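Local coordinates for prophage MuSo2, 43 kDa tail protein (Shewanella oneidensis, PDB 3CDD), which probably forms part of the baseplate hub of a Mu-like prophage's contractile tail, likely as a trimer, at the interface of chains A and B. Coordinates in Å, arbitrary orientation; residue numbers count along the deposited sequence, not the author numbering. Chains: chain A/B, Prophage MuSo2, 43 kDa tail protein.

The interface of chains A and B. Residues chain A 101, 105, 129-130; chain B 249-251.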
# COMPACT_ATOMS: atom_id res chain seq x y z
N ASP A 101 8.38 19.85 -12.69
CA ASP A 101 7.53 20.17 -13.84
C ASP A 101 7.78 19.19 -14.99
O ASP A 101 6.85 18.84 -15.72
CB ASP A 101 7.73 21.61 -14.30
CG ASP A 101 7.04 22.62 -13.39
OD1 ASP A 101 6.17 22.21 -12.58
OD2 ASP A 101 7.38 23.83 -13.48
N CYS A 105 4.39 17.08 -16.11
CA CYS A 105 3.69 17.70 -17.26
C CYS A 105 3.97 17.02 -18.60
O CYS A 105 4.96 16.30 -18.74
CB CYS A 105 4.06 19.18 -17.33
SG CYS A 105 3.65 20.14 -15.84
N PRO A 129 10.38 25.61 -22.46
CA PRO A 129 9.15 26.32 -22.05
C PRO A 129 8.91 26.27 -20.53
O PRO A 129 8.09 27.03 -20.00
CB PRO A 129 8.03 25.57 -22.80
CG PRO A 129 8.59 24.23 -23.07
CD PRO A 129 10.07 24.42 -23.28
N PHE A 130 9.61 25.37 -19.84
CA PHE A 130 9.57 25.30 -18.37
C PHE A 130 10.63 26.21 -17.73
O PHE A 130 10.71 26.32 -16.49
CB PHE A 130 9.77 23.88 -17.90
CG PHE A 130 8.70 22.90 -18.36
CD1 PHE A 130 8.91 22.09 -19.48
CD2 PHE A 130 7.52 22.74 -17.64
CE1 PHE A 130 7.95 21.14 -19.88
CE2 PHE A 130 6.55 21.81 -18.04
CZ PHE A 130 6.77 21.01 -19.18
N TYR B 249 3.59 27.71 -16.23
CA TYR B 249 3.47 26.79 -17.37
C TYR B 249 3.49 25.31 -16.90
O TYR B 249 4.53 24.78 -16.50
CB TYR B 249 4.58 27.06 -18.40
CG TYR B 249 4.61 26.11 -19.59
CD1 TYR B 249 3.74 26.27 -20.67
CD2 TYR B 249 5.53 25.06 -19.64
CE1 TYR B 249 3.76 25.39 -21.76
CE2 TYR B 249 5.57 24.19 -20.72
CZ TYR B 249 4.69 24.35 -21.78
OH TYR B 249 4.75 23.48 -22.83
N ARG B 250 2.32 24.67 -16.94
CA ARG B 250 2.17 23.28 -16.51
C ARG B 250 1.11 22.60 -17.38
O ARG B 250 -0.04 22.47 -16.96
CB ARG B 250 1.75 23.22 -15.02
CG ARG B 250 2.90 23.34 -14.05
CD ARG B 250 2.44 23.25 -12.59
NE ARG B 250 1.80 21.98 -12.23
CZ ARG B 250 2.45 20.87 -11.88
NH1 ARG B 250 3.79 20.83 -11.87
NH2 ARG B 250 1.77 19.77 -11.56
N PRO B 251 1.49 22.21 -18.63
CA PRO B 251 0.51 21.59 -19.53
C PRO B 251 0.21 20.12 -19.27
O PRO B 251 1.12 19.35 -18.97
CB PRO B 251 1.18 21.74 -20.91
CG PRO B 251 2.64 21.71 -20.62
CD PRO B 251 2.81 22.36 -19.26
O HOH W 1 6.93 25.61 -15.56
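B:Tyr249 reaches the 3-10 helix 128-130 of chain A through a chi1 of 177°, which puts CG opposite its backbone N and beside its own carbonyl carbon, with the ring pointed at A:Pro129 and A:Phe130; A:Phe130, CG anti to the carbonyl carbon (chi1 -62°), turns a ring face to meet it. This patch lies between two copies of a Mu GpP-like baseplate protein in a three-copy assembly that would fit a trimeric baseplate hub; a loop of chain B that leads into strand 251-254 packs on the gp44-like second domain of chain A. The aromatic pair is edge-to-face, with planes 67° apart: B:Tyr249 CE2 sits over the centre of the A:Phe130 ring, 3.7 Å from A:Phe130 CE2. A:Pro129 lies over one face of the tyrosine ring, its CB 3.5 Å from B:Tyr249 CE2. Its carbonyl O is over the same face, 3.3 Å from B:Tyr249 CD2. B:Pro251 rests CD over the opposite face, toward the rim, so the ring is held between two prolines; B:Pro251 CD also reaches A:Phe130 CE2 at 4.0 Å. On the other flank, B:Arg250 bends at chi3 and brings NH1 to A:Asp101 OD1 at 2.8 Å, a hydrogen-bonded salt bridge. The oxygen lies in the guanidinium plane and is met nearly along its C-O axis, although the carboxylate plane is turned well away from that of the guanidinium. A:Cys105 SG packs along the arginine, 3.5 Å from B:Arg250 CA, and lies over the rim of one guanidinium face. The second carboxylate oxygen, A:Asp101 OD2, holds a water at 2.8 Å that also meets the backbone O of B:Tyr249, linking the polar flank to the aromatic one.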